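Local coordinates for protein tRNA (cytidine-2'-O-)-methyltransferase TrmJ (Sulfolobus acidocaldarius, PDB 4CNG) that transfers a methyl group from S-adenosyl-L-methionine to the 2'-oxygen of cytidine 32 in tRNA, leaving 2'-O-methylcytidine and S-adenosyl-L-homocysteine, at residues A[23-28]-A[128-133]; A[94-99]-A[143-148]; A[111-116]-A[148-153]. The protein carries 1 engineered substitution. All coordinates share one frame; numbering follows the deposited sequence. Where two conformers were deposited one is given.

Contact 1 of 3, residues A[23-28]-A[128-133]; sequences IRLVIV and FIFGRE. With SAH (S-adenosyl-L-homocysteine), chain C.
Leu25, Val26 and Ile27 pair in parallel with Phe128, Ile129 and Phe130. They join two central strands of the alpha/beta sheet in this SPOUT methyltransferase. The strand axes approach to 4.8 Å and run only 17° apart. Four backbone hydrogen bonds tie them. Phe128 N donates to Arg24 O, Val26 N to Phe128 O, Phe130 N to Val26 O and Val28 N to Phe130 O.

The tight part lies on the face that carries Leu25, Ile27, Phe128 and Phe130. Leu25 CD1 comes within 3.5 Å of Phe130 CE1, the two side chains crossing at about a right angle. Ile27 CD1 approaches the root of the same ring, 4.0 Å from Phe130 CB. The Phe128 ring is met by both Ile23 CG2 and Ile23 CD1. Helix 33-45 covers Leu25 and Ile27 here, and helix 162-175 covers the two rings. On the other face, Val28 CG2 touches Ile129 CG2 at 3.9 Å.

Beyond Phe130 the pairing stops and the contact loosens toward Arg132, which is partly exposed. Val28 CG1 stands anti to the backbone N (chi1 -179°), which lays it over one face of the Arg132 guanidinium, 3.5 Å from NH2. The guanidinium is also held by salt bridges to Glu29 and Glu141. No direct backbone bond closes this end; one water donates to both Val28 O and Gly131 O.

Leaving the strand, the chain turns to the cofactor product. Gly131 has no CB to collide with the ribose O3'. Gly131 N donates to SAH O2' at 3.1 Å, nearly straight at 163°, and makes a weaker bond to O3'.

Contact 2 of 3, residues A[94-99]-A[143-148]; sequences KIATSS and AKSDFL. With SAH (S-adenosyl-L-homocysteine), chain C; SAH (S-adenosyl-L-homocysteine), chain D.
At the C-terminal ends of the sheet strands that bind the cofactor in this SPOUT fold, Ile95 and Ala96 pair in parallel with Phe147 and Leu148. Ala96 N donates to Phe147 O at 2.9 Å. One residue earlier the ladder changes. Lys94 O accepts from two amides, Asp146 N and Phe147 N, the second lying in its carbonyl plane.

Asp146 also returns a bond. Its CG is anti to its own carbonyl carbon (chi1 -62°), and this brings OD2 to 2.8 Å from Lys94 N, met on the anti lone pair. The aspartate thus fixes both polar backbone groups of Lys94. An alanine here would remove OD2 and would probably leave the Lys94 amide without this acceptor, the turn at 145-146 being held less firmly to it. Lys94 NZ does not touch the carboxylate. A water links it to Lys144 O, and Lys94 CD lies against that same carbonyl oxygen.

Leu148 fills the other end. Its CD1 meets Ala96 CB at 3.8 Å and Ser98 CB at 3.7 Å. Ser145 OG lies 3.5 Å from Ala96 CB and bonds to Glu141 O.

Past the paired residues, two hydroxyls serve two molecules of S-adenosyl-L-homocysteine. Thr97 OG1 accepts from the ribose O2' of the chain C molecule at 2.6 Å. Ser98 OG, turned anti to its backbone N (chi1 169°), thereby reaches the carboxylate OXT of the chain D molecule and donates to it, also at 2.6 Å.

Strand 93-97 lies between strands 125-130 and 147-149. Helix 117-121 packs on the face of Ile95 and Phe147, while loop residues Leu137 and Ile103 touch Ala96 and Leu148 on the other.

Contact 3 of 3, residues A[111-116]-A[148-153]; sequences SIRPID and LLFIPA. With SAH (S-adenosyl-L-homocysteine), chain C.
Ile112 and Leu149 form the heart of a short parallel pairing at the sheet edge, where strand 111-112 meets strand 147-149. Ile112 N donates to Leu148 O, and Phe150 N donates to Ile112 O at 3.1 Å.

Leu149 can be followed outward. Its CB rests on Ile112 CG1 at 4.0 Å. CG stands anti to the backbone N (chi1 174°), and chi2 of 65° then swings CD1 across to segment 111-116. There CD1 meets Arg113 C at 3.4 Å, then the Pro114 ring at its N and at CD, the last 3.8 Å away. The side chain also touches Ile95 and Thr97 of strand 93-97.

Next to it, Pro114 CD lies 3.6 Å from Pro152 CD. Tyr171 of the second subunit packs on Pro114 and Ile151, so this edge belongs to the dimer interface. Arg113 has two conformers, so its placement is tentative: in one, NH1 donates to Ile112 O and a guanidinium face lies over Phe150 CB, its plane 78° from that of the ring.

The far side of that ring reaches the adenine, with CE1 3.6 Å from SAH N6. The hydrogen bonds of Ile151 to the base come from its backbone, while its side chain packs on N1 and C2. Ile151 N donates to SAH N1 at 2.9 Å, and SAH N6 donates to Ile151 O at 3.1 Å. Phe150 O is buried without a hydrogen-bond partner beside Pro114 CD. One donor and one acceptor set against the base imply that the pocket probably selects adenine by its 6-amino group and bare N1.

The three contacts step across one parallel sheet, in which strands 22-28, 125-130, 93-97, 147-149 and 111-112 are successive neighbours. Contact 1 lies near the centre of the folded chain and contact 3 at the sheet edge. Centres of contacts 1 and 2, and of 2 and 3, are each about 10 Å apart; those of 1 and 3 are about 15 Å apart. Contacts 2 and 3 share Leu148. Along the chain the first segments of all three come before any second segment, so the connections cross. Backbone bonds such as Ile129 N to Ile95 O and Leu149 N to Ala96 O join the pairs, and all three contacts line the chain C cofactor site.

Contact 1 of 3, residues A[23-28]-A[128-133]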
loop_
_atom_site.group_PDB
_atom_site.type_symbol
_atom_site.label_atom_id
_atom_site.label_comp_id
_atom_site.label_asym_id
_atom_site.label_seq_id
_atom_site.Cartn_x
_atom_site.Cartn_y
_atom_site.Cartn_z
ATOM N N ILE A 23 -1.912 -1.180 18.684
ATOM C CA ILE A 23 -2.610 -1.524 17.466
ATOM C C ILE A 23 -2.593 -3.011 17.217
ATOM O O ILE A 23 -1.545 -3.630 17.187
ATOM C CB ILE A 23 -1.989 -0.817 16.231
ATOM C CG1 ILE A 23 -1.876 0.697 16.446
ATOM C CG2 ILE A 23 -2.782 -1.186 14.980
ATOM C CD1 ILE A 23 -3.203 1.400 16.568
ATOM N N ARG A 24 -3.784 -3.561 17.028
ATOM C CA ARG A 24 -3.958 -4.932 16.577
ATOM C C ARG A 24 -4.470 -4.921 15.138
ATOM O O ARG A 24 -5.503 -4.350 14.843
ATOM C CB ARG A 24 -4.961 -5.677 17.465
ATOM C CG ARG A 24 -5.158 -7.109 17.015
ATOM C CD ARG A 24 -6.243 -7.824 17.808
ATOM N NE ARG A 24 -5.865 -7.933 19.198
ATOM C CZ ARG A 24 -6.672 -8.362 20.161
ATOM N NH1 ARG A 24 -7.913 -8.751 19.891
ATOM N NH2 ARG A 24 -6.241 -8.296 21.398
ATOM N N LEU A 25 -3.724 -5.548 14.245
ATOM C CA LEU A 25 -4.124 -5.739 12.885
ATOM C C LEU A 25 -4.850 -7.079 12.777
ATOM O O LEU A 25 -4.298 -8.083 13.203
ATOM C CB LEU A 25 -2.895 -5.727 11.970
ATOM C CG LEU A 25 -3.143 -5.893 10.503
ATOM C CD1 LEU A 25 -3.976 -4.768 9.952
ATOM C CD2 LEU A 25 -1.818 -6.004 9.788
ATOM N N VAL A 26 -6.052 -7.056 12.229
ATOM C CA VAL A 26 -6.874 -8.253 12.029
ATOM C C VAL A 26 -7.172 -8.405 10.549
ATOM O O VAL A 26 -7.772 -7.537 9.949
ATOM C CB VAL A 26 -8.211 -8.173 12.839
ATOM C CG1 VAL A 26 -9.063 -9.398 12.557
ATOM C CG2 VAL A 26 -7.947 -7.967 14.310
ATOM N N ILE A 27 -6.753 -9.542 9.990
ATOM C CA ILE A 27 -6.988 -9.848 8.600
ATOM C C ILE A 27 -7.958 -11.030 8.538
ATOM O O ILE A 27 -7.658 -12.095 9.047
ATOM C CB ILE A 27 -5.684 -10.175 7.846
ATOM C CG1 ILE A 27 -4.580 -9.161 8.116
ATOM C CG2 ILE A 27 -5.932 -10.326 6.372
ATOM C CD1 ILE A 27 -4.925 -7.755 7.683
ATOM N N VAL A 28 -9.091 -10.827 7.901
ATOM C CA VAL A 28 -10.168 -11.826 7.895
ATOM C C VAL A 28 -10.096 -12.693 6.641
ATOM O O VAL A 28 -10.279 -12.233 5.519
ATOM C CB VAL A 28 -11.529 -11.166 8.009
ATOM C CG1 VAL A 28 -12.661 -12.206 8.032
ATOM C CG2 VAL A 28 -11.603 -10.297 9.240
ATOM N N PHE A 128 -7.723 -2.842 13.855
ATOM C CA PHE A 128 -7.981 -2.443 12.470
ATOM C C PHE A 128 -8.243 -3.706 11.681
ATOM O O PHE A 128 -7.366 -4.564 11.608
ATOM C CB PHE A 128 -6.814 -1.651 11.869
ATOM C CG PHE A 128 -6.745 -0.222 12.317
ATOM C CD1 PHE A 128 -6.220 0.135 13.548
ATOM C CD2 PHE A 128 -7.371 0.767 11.587
ATOM C CE1 PHE A 128 -6.215 1.468 13.962
ATOM C CE2 PHE A 128 -7.324 2.094 11.964
ATOM C CZ PHE A 128 -6.777 2.418 13.166
ATOM N N ILE A 129 -9.424 -3.793 11.072
ATOM C CA ILE A 129 -9.951 -5.038 10.544
ATOM C C ILE A 129 -10.101 -4.882 9.030
ATOM O O ILE A 129 -10.750 -3.943 8.553
ATOM C CB ILE A 129 -11.327 -5.393 11.169
ATOM C CG1 ILE A 129 -11.237 -5.431 12.668
ATOM C CG2 ILE A 129 -11.892 -6.638 10.574
ATOM C CD1 ILE A 129 -12.522 -5.073 13.381
ATOM N N PHE A 130 -9.494 -5.827 8.276
ATOM C CA PHE A 130 -9.509 -5.848 6.822
ATOM C C PHE A 130 -10.122 -7.143 6.357
ATOM O O PHE A 130 -9.950 -8.194 6.979
ATOM C CB PHE A 130 -8.057 -5.713 6.288
ATOM C CG PHE A 130 -7.400 -4.399 6.615
ATOM C CD1 PHE A 130 -6.844 -4.166 7.833
ATOM C CD2 PHE A 130 -7.356 -3.396 5.669
ATOM C CE1 PHE A 130 -6.291 -2.935 8.143
ATOM C CE2 PHE A 130 -6.755 -2.175 5.956
ATOM C CZ PHE A 130 -6.231 -1.944 7.192
ATOM N N GLY A 131 -10.838 -7.046 5.259
ATOM C CA GLY A 131 -11.579 -8.162 4.712
ATOM C C GLY A 131 -10.925 -8.906 3.571
ATOM O O GLY A 131 -9.748 -8.764 3.247
ATOM N N ARG A 132 -11.732 -9.814 3.030
ATOM C CA ARG A 132 -11.315 -10.796 2.032
ATOM C C ARG A 132 -11.118 -10.150 0.677
ATOM O O ARG A 132 -11.888 -9.278 0.291
ATOM C CB ARG A 132 -12.444 -11.843 1.951
ATOM C CG ARG A 132 -12.766 -12.544 3.266
ATOM C CD ARG A 132 -14.156 -13.149 3.239
ATOM N NE ARG A 132 -14.543 -13.721 4.525
ATOM C CZ ARG A 132 -15.122 -13.061 5.511
ATOM N NH1 ARG A 132 -15.334 -11.765 5.449
ATOM N NH2 ARG A 132 -15.462 -13.697 6.610
ATOM N N GLU A 133 -10.130 -10.623 -0.070
ATOM C CA GLU A 133 -9.917 -10.084 -1.385
ATOM C C GLU A 133 -11.179 -10.240 -2.228
ATOM O O GLU A 133 -11.545 -9.343 -2.967
ATOM C CB GLU A 133 -8.727 -10.758 -2.065
ATOM C CG GLU A 133 -7.398 -10.588 -1.350
ATOM C CD GLU A 133 -6.959 -11.758 -0.458
ATOM O OE1 GLU A 133 -7.845 -12.266 0.341
ATOM O OE2 GLU A 133 -5.713 -12.106 -0.502
HETATM N N SAH C . -15.143 -6.894 -3.822
HETATM C CA SAH C . -14.707 -6.737 -2.409
HETATM C CB SAH C . -13.358 -6.037 -2.419
HETATM C CG SAH C . -12.544 -6.261 -1.133
HETATM S SD SAH C . -10.953 -5.447 -1.208
HETATM C C SAH C . -15.768 -5.972 -1.673
HETATM O O SAH C . -16.713 -5.461 -2.279
HETATM O OXT SAH C . -15.815 -5.959 -0.460
HETATM C "C5'" SAH C . -10.183 -6.280 0.181
HETATM C "C4'" SAH C . -10.076 -5.472 1.468
HETATM O "O4'" SAH C . -9.204 -4.352 1.246
HETATM C "C3'" SAH C . -11.337 -4.857 1.961
HETATM O "O3'" SAH C . -12.122 -5.842 2.653
HETATM C "C2'" SAH C . -10.849 -3.741 2.842
HETATM O "O2'" SAH C . -10.393 -4.263 4.084
HETATM C "C1'" SAH C . -9.641 -3.239 2.041
HETATM N N9 SAH C . -9.953 -2.119 1.103
HETATM C C8 SAH C . -9.737 -2.095 -0.243
HETATM N N7 SAH C . -9.936 -0.834 -0.715
HETATM C C5 SAH C . -10.242 -0.065 0.358
HETATM C C6 SAH C . -10.472 1.310 0.556
HETATM N N6 SAH C . -10.479 2.191 -0.465
HETATM N N1 SAH C . -10.713 1.738 1.772
HETATM C C2 SAH C . -10.691 0.872 2.797
HETATM N N3 SAH C . -10.453 -0.430 2.735
HETATM C C4 SAH C . -10.203 -0.881 1.525
HETATM O O HOH W 1 -8.277 -11.076 3.974
#

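Contact 2 of 3, residues A[94-99]-A[143-148]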
loop_
_atom_site.group_PDB
_atom_site.type_symbol
_atom_site.label_atom_id
_atom_site.label_comp_id
_atom_site.label_asym_id
_atom_site.label_seq_id
_atom_site.Cartn_x
_atom_site.Cartn_y
_atom_site.Cartn_z
ATOM N N LYS A 94 -12.984 -1.084 17.619
ATOM C CA LYS A 94 -12.892 -1.912 16.422
ATOM C C LYS A 94 -13.160 -1.063 15.183
ATOM O O LYS A 94 -14.254 -0.538 15.047
ATOM C CB LYS A 94 -13.896 -3.066 16.515
ATOM C CG LYS A 94 -13.645 -4.031 17.670
ATOM C CD LYS A 94 -14.936 -4.635 18.237
ATOM C CE LYS A 94 -14.691 -5.381 19.530
ATOM N NZ LYS A 94 -15.882 -5.289 20.398
ATOM N N ILE A 95 -12.157 -0.925 14.323
ATOM C CA ILE A 95 -12.282 -0.132 13.122
ATOM C C ILE A 95 -12.208 -1.081 11.935
ATOM O O ILE A 95 -11.155 -1.614 11.592
ATOM C CB ILE A 95 -11.221 0.979 13.033
ATOM C CG1 ILE A 95 -11.374 1.896 14.263
ATOM C CG2 ILE A 95 -11.370 1.735 11.716
ATOM C CD1 ILE A 95 -10.443 3.090 14.264
ATOM N N ALA A 96 -13.342 -1.333 11.315
ATOM C CA ALA A 96 -13.434 -2.091 10.071
ATOM C C ALA A 96 -13.073 -1.164 8.899
ATOM O O ALA A 96 -13.001 0.056 9.063
ATOM C CB ALA A 96 -14.863 -2.663 9.897
ATOM N N THR A 97 -12.851 -1.764 7.737
ATOM C CA THR A 97 -12.478 -1.027 6.504
ATOM C C THR A 97 -13.361 -1.527 5.379
ATOM O O THR A 97 -13.751 -2.698 5.319
ATOM C CB THR A 97 -10.982 -1.261 6.183
ATOM O OG1 THR A 97 -10.722 -2.668 6.150
ATOM C CG2 THR A 97 -10.103 -0.589 7.196
ATOM N N SER A 98 -13.645 -0.621 4.438
ATOM C CA SER A 98 -14.378 -0.972 3.221
ATOM C C SER A 98 -14.037 0.043 2.131
ATOM O O SER A 98 -13.940 1.248 2.404
ATOM C CB SER A 98 -15.894 -0.972 3.462
ATOM O OG SER A 98 -16.625 -1.074 2.231
ATOM N N SER A 99 -14.023 -0.432 0.901
ATOM C CA SER A 99 -13.898 0.380 -0.280
ATOM C C SER A 99 -15.160 1.083 -0.735
ATOM O O SER A 99 -15.107 1.792 -1.746
ATOM C CB SER A 99 -13.369 -0.466 -1.441
ATOM O OG SER A 99 -14.276 -1.492 -1.787
ATOM N N ALA A 143 -21.241 -4.806 11.436
ATOM C CA ALA A 143 -22.125 -4.520 12.558
ATOM C C ALA A 143 -21.453 -4.692 13.903
ATOM O O ALA A 143 -21.773 -3.947 14.825
ATOM C CB ALA A 143 -23.384 -5.385 12.506
ATOM N N LYS A 144 -20.506 -5.624 13.994
ATOM C CA LYS A 144 -19.746 -5.905 15.200
ATOM C C LYS A 144 -18.600 -4.933 15.408
ATOM O O LYS A 144 -17.907 -5.011 16.411
ATOM C CB LYS A 144 -19.205 -7.323 15.135
ATOM C CG LYS A 144 -20.255 -8.386 15.371
ATOM C CD LYS A 144 -19.683 -9.762 15.087
ATOM C CE LYS A 144 -20.672 -10.867 15.435
ATOM N NZ LYS A 144 -20.070 -12.201 15.132
ATOM N N SER A 145 -18.393 -3.995 14.464
ATOM C CA SER A 145 -17.311 -3.023 14.518
ATOM C C SER A 145 -17.879 -1.668 14.949
ATOM O O SER A 145 -19.050 -1.355 14.758
ATOM C CB SER A 145 -16.617 -2.935 13.146
ATOM O OG SER A 145 -16.080 -4.205 12.814
ATOM N N ASP A 146 -17.030 -0.805 15.498
ATOM C CA ASP A 146 -17.420 0.531 15.932
ATOM C C ASP A 146 -17.443 1.567 14.803
ATOM O O ASP A 146 -18.300 2.442 14.794
ATOM C CB ASP A 146 -16.488 1.008 17.030
ATOM C CG ASP A 146 -16.555 0.117 18.247
ATOM O OD1 ASP A 146 -17.647 0.068 18.835
ATOM O OD2 ASP A 146 -15.539 -0.488 18.647
ATOM N N PHE A 147 -16.484 1.475 13.899
ATOM C CA PHE A 147 -16.340 2.427 12.812
ATOM C C PHE A 147 -16.021 1.680 11.514
ATOM O O PHE A 147 -15.550 0.549 11.564
ATOM C CB PHE A 147 -15.203 3.424 13.105
ATOM C CG PHE A 147 -15.471 4.351 14.275
ATOM C CD1 PHE A 147 -16.398 5.359 14.165
ATOM C CD2 PHE A 147 -14.765 4.237 15.443
ATOM C CE1 PHE A 147 -16.610 6.237 15.204
ATOM C CE2 PHE A 147 -14.991 5.108 16.505
ATOM C CZ PHE A 147 -15.875 6.128 16.353
ATOM N N LEU A 148 -16.286 2.333 10.391
ATOM C CA LEU A 148 -16.007 1.787 9.075
ATOM C C LEU A 148 -15.166 2.838 8.314
ATOM O O LEU A 148 -15.667 3.898 7.934
ATOM C CB LEU A 148 -17.292 1.511 8.318
ATOM C CG LEU A 148 -17.121 0.815 6.981
ATOM C CD1 LEU A 148 -16.467 -0.537 7.133
ATOM C CD2 LEU A 148 -18.443 0.731 6.234
HETATM N N SAH C . -15.143 -6.894 -3.822
HETATM C CA SAH C . -14.707 -6.737 -2.409
HETATM C CB SAH C . -13.358 -6.037 -2.419
HETATM C CG SAH C . -12.544 -6.261 -1.133
HETATM S SD SAH C . -10.953 -5.447 -1.208
HETATM C C SAH C . -15.768 -5.972 -1.673
HETATM O O SAH C . -16.713 -5.461 -2.279
HETATM O OXT SAH C . -15.815 -5.959 -0.460
HETATM C "C5'" SAH C . -10.183 -6.280 0.181
HETATM C "C4'" SAH C . -10.076 -5.472 1.468
HETATM O "O4'" SAH C . -9.204 -4.352 1.246
HETATM C "C3'" SAH C . -11.337 -4.857 1.961
HETATM O "O3'" SAH C . -12.122 -5.842 2.653
HETATM C "C2'" SAH C . -10.849 -3.741 2.842
HETATM O "O2'" SAH C . -10.393 -4.263 4.084
HETATM C "C1'" SAH C . -9.641 -3.239 2.041
HETATM N N9 SAH C . -9.953 -2.119 1.103
HETATM C C8 SAH C . -9.737 -2.095 -0.243
HETATM N N7 SAH C . -9.936 -0.834 -0.715
HETATM C C5 SAH C . -10.242 -0.065 0.358
HETATM C C6 SAH C . -10.472 1.310 0.556
HETATM N N6 SAH C . -10.479 2.191 -0.465
HETATM N N1 SAH C . -10.713 1.738 1.772
HETATM C C2 SAH C . -10.691 0.872 2.797
HETATM N N3 SAH C . -10.453 -0.430 2.735
HETATM C C4 SAH C . -10.203 -0.881 1.525
HETATM N N SAH D . -18.461 -6.838 1.487
HETATM C CA SAH D . -18.677 -5.359 1.430
HETATM C CB SAH D . -19.693 -4.956 2.498
HETATM C CG SAH D . -21.056 -5.605 2.407
HETATM S SD SAH D . -22.029 -4.877 3.668
HETATM C C SAH D . -17.437 -4.620 1.770
HETATM O O SAH D . -16.689 -5.175 2.587
HETATM O OXT SAH D . -17.268 -3.470 1.365
HETATM C "C5'" SAH D . -22.053 -3.222 3.119
HETATM C "C4'" SAH D . -23.450 -2.647 3.311
HETATM O "O4'" SAH D . -23.438 -1.239 3.104
HETATM C "C3'" SAH D . -24.462 -3.211 2.322
HETATM O "O3'" SAH D . -25.196 -4.283 2.899
HETATM C "C2'" SAH D . -25.367 -2.046 1.960
HETATM O "O2'" SAH D . -26.722 -2.233 2.405
HETATM C "C1'" SAH D . -24.745 -0.852 2.678
HETATM N N9 SAH D . -24.547 0.292 1.785
HETATM C C8 SAH D . -24.667 1.570 2.175
HETATM N N7 SAH D . -24.233 2.395 1.196
HETATM C C5 SAH D . -23.771 1.626 0.193
HETATM C C6 SAH D . -23.186 1.880 -1.133
HETATM N N6 SAH D . -23.001 3.156 -1.555
HETATM N N1 SAH D . -22.837 0.802 -1.885
HETATM C C2 SAH D . -23.009 -0.465 -1.442
HETATM N N3 SAH D . -23.535 -0.773 -0.237
HETATM C C4 SAH D . -23.898 0.223 0.617
HETATM O O HOH W 2 -18.239 -6.639 18.603
#

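Contact 3 of 3, residues A[111-116]-A[148-153]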
loop_
_atom_site.group_PDB
_atom_site.type_symbol
_atom_site.label_atom_id
_atom_site.label_comp_id
_atom_site.label_asym_id
_atom_site.label_seq_id
_atom_site.Cartn_x
_atom_site.Cartn_y
_atom_site.Cartn_z
ATOM N N SER A 111 -19.220 5.799 9.466
ATOM C CA SER A 111 -18.215 6.003 8.444
ATOM C C SER A 111 -17.173 7.040 8.876
ATOM O O SER A 111 -17.511 8.131 9.327
ATOM C CB SER A 111 -18.884 6.446 7.160
ATOM O OG SER A 111 -19.459 7.727 7.349
ATOM N N ILE A 112 -15.908 6.721 8.640
ATOM C CA ILE A 112 -14.815 7.634 8.954
ATOM C C ILE A 112 -13.744 7.604 7.867
ATOM O O ILE A 112 -13.802 6.789 6.948
ATOM C CB ILE A 112 -14.168 7.296 10.309
ATOM C CG1 ILE A 112 -13.490 5.926 10.249
ATOM C CG2 ILE A 112 -15.207 7.337 11.422
ATOM C CD1 ILE A 112 -12.602 5.631 11.438
ATOM N N ARG A 113 -12.939 8.656 7.922
ATOM C CA ARG A 113 -11.767 8.767 7.061
ATOM C C ARG A 113 -10.481 8.793 7.881
ATOM O O ARG A 113 -10.518 8.853 9.109
ATOM C CB ARG A 113 -11.860 10.021 6.188
ATOM C CG ARG A 113 -13.154 10.132 5.398
ATOM C CD ARG A 113 -13.231 9.072 4.312
ATOM N NE ARG A 113 -14.450 9.190 3.516
ATOM C CZ ARG A 113 -15.597 8.596 3.815
ATOM N NH1 ARG A 113 -15.688 7.836 4.897
ATOM N NH2 ARG A 113 -16.654 8.762 3.033
ATOM N N PRO A 114 -9.347 8.701 7.194
ATOM C CA PRO A 114 -8.097 8.561 7.949
ATOM C C PRO A 114 -7.821 9.785 8.817
ATOM O O PRO A 114 -7.225 9.661 9.886
ATOM C CB PRO A 114 -7.040 8.447 6.850
ATOM C CG PRO A 114 -7.772 7.856 5.694
ATOM C CD PRO A 114 -9.163 8.416 5.760
ATOM N N ILE A 115 -8.255 10.954 8.355
ATOM C CA ILE A 115 -8.051 12.197 9.097
ATOM C C ILE A 115 -8.684 12.123 10.482
ATOM O O ILE A 115 -8.292 12.852 11.394
ATOM C CB ILE A 115 -8.631 13.407 8.341
ATOM C CG1 ILE A 115 -8.197 14.712 9.011
ATOM C CG2 ILE A 115 -10.149 13.316 8.275
ATOM C CD1 ILE A 115 -6.736 15.047 8.804
ATOM N N ASP A 116 -9.664 11.239 10.635
ATOM C CA ASP A 116 -10.343 11.072 11.891
ATOM C C ASP A 116 -9.599 10.141 12.875
ATOM O O ASP A 116 -9.940 10.067 14.052
ATOM C CB ASP A 116 -11.773 10.542 11.635
ATOM C CG ASP A 116 -12.571 11.425 10.739
ATOM O OD1 ASP A 116 -12.706 12.647 10.954
ATOM O OD2 ASP A 116 -13.293 10.804 9.950
ATOM N N LEU A 148 -16.286 2.333 10.391
ATOM C CA LEU A 148 -16.007 1.787 9.075
ATOM C C LEU A 148 -15.166 2.838 8.314
ATOM O O LEU A 148 -15.667 3.898 7.934
ATOM C CB LEU A 148 -17.292 1.511 8.318
ATOM C CG LEU A 148 -17.121 0.815 6.981
ATOM C CD1 LEU A 148 -16.467 -0.537 7.133
ATOM C CD2 LEU A 148 -18.443 0.731 6.234
ATOM N N LEU A 149 -13.909 2.520 8.121
ATOM C CA LEU A 149 -12.926 3.410 7.498
ATOM C C LEU A 149 -12.855 3.171 6.006
ATOM O O LEU A 149 -12.671 2.055 5.557
ATOM C CB LEU A 149 -11.560 3.141 8.122
ATOM C CG LEU A 149 -10.351 3.877 7.517
ATOM C CD1 LEU A 149 -10.429 5.349 7.706
ATOM C CD2 LEU A 149 -9.084 3.292 8.089
ATOM N N PHE A 150 -13.025 4.253 5.268
ATOM C CA PHE A 150 -12.756 4.339 3.817
ATOM C C PHE A 150 -11.450 5.068 3.581
ATOM O O PHE A 150 -11.278 6.164 4.111
ATOM C CB PHE A 150 -13.898 5.105 3.120
ATOM C CG PHE A 150 -13.690 5.317 1.632
ATOM C CD1 PHE A 150 -13.616 4.225 0.790
ATOM C CD2 PHE A 150 -13.539 6.592 1.061
ATOM C CE1 PHE A 150 -13.352 4.358 -0.560
ATOM C CE2 PHE A 150 -13.354 6.736 -0.336
ATOM C CZ PHE A 150 -13.267 5.609 -1.126
ATOM N N ILE A 151 -10.565 4.473 2.791
ATOM C CA ILE A 151 -9.358 5.161 2.332
ATOM C C ILE A 151 -9.694 5.854 1.021
ATOM O O ILE A 151 -10.058 5.203 0.042
ATOM C CB ILE A 151 -8.259 4.126 2.055
ATOM C CG1 ILE A 151 -7.922 3.301 3.313
ATOM C CG2 ILE A 151 -7.031 4.844 1.488
ATOM C CD1 ILE A 151 -7.201 1.995 3.039
ATOM N N PRO A 152 -9.550 7.195 1.010
ATOM C CA PRO A 152 -9.912 7.917 -0.199
ATOM C C PRO A 152 -9.098 7.475 -1.418
ATOM O O PRO A 152 -7.905 7.312 -1.328
ATOM C CB PRO A 152 -9.623 9.376 0.178
ATOM C CG PRO A 152 -9.875 9.429 1.638
ATOM C CD PRO A 152 -9.356 8.109 2.146
ATOM N N ALA A 153 -9.798 7.312 -2.530
ATOM C CA ALA A 153 -9.206 6.868 -3.778
ATOM C C ALA A 153 -10.219 7.180 -4.881
ATOM O O ALA A 153 -11.292 7.684 -4.629
ATOM C CB ALA A 153 -8.914 5.375 -3.725
HETATM N N SAH C . -15.143 -6.894 -3.822
HETATM C CA SAH C . -14.707 -6.737 -2.409
HETATM C CB SAH C . -13.358 -6.037 -2.419
HETATM C CG SAH C . -12.544 -6.261 -1.133
HETATM S SD SAH C . -10.953 -5.447 -1.208
HETATM C C SAH C . -15.768 -5.972 -1.673
HETATM O O SAH C . -16.713 -5.461 -2.279
HETATM O OXT SAH C . -15.815 -5.959 -0.460
HETATM C "C5'" SAH C . -10.183 -6.280 0.181
HETATM C "C4'" SAH C . -10.076 -5.472 1.468
HETATM O "O4'" SAH C . -9.204 -4.352 1.246
HETATM C "C3'" SAH C . -11.337 -4.857 1.961
HETATM O "O3'" SAH C . -12.122 -5.842 2.653
HETATM C "C2'" SAH C . -10.849 -3.741 2.842
HETATM O "O2'" SAH C . -10.393 -4.263 4.084
HETATM C "C1'" SAH C . -9.641 -3.239 2.041
HETATM N N9 SAH C . -9.953 -2.119 1.103
HETATM C C8 SAH C . -9.737 -2.095 -0.243
HETATM N N7 SAH C . -9.936 -0.834 -0.715
HETATM C C5 SAH C . -10.242 -0.065 0.358
HETATM C C6 SAH C . -10.472 1.310 0.556
HETATM N N6 SAH C . -10.479 2.191 -0.465
HETATM N N1 SAH C . -10.713 1.738 1.772
HETATM C C2 SAH C . -10.691 0.872 2.797
HETATM N N3 SAH C . -10.453 -0.430 2.735
HETATM C C4 SAH C . -10.203 -0.881 1.525
#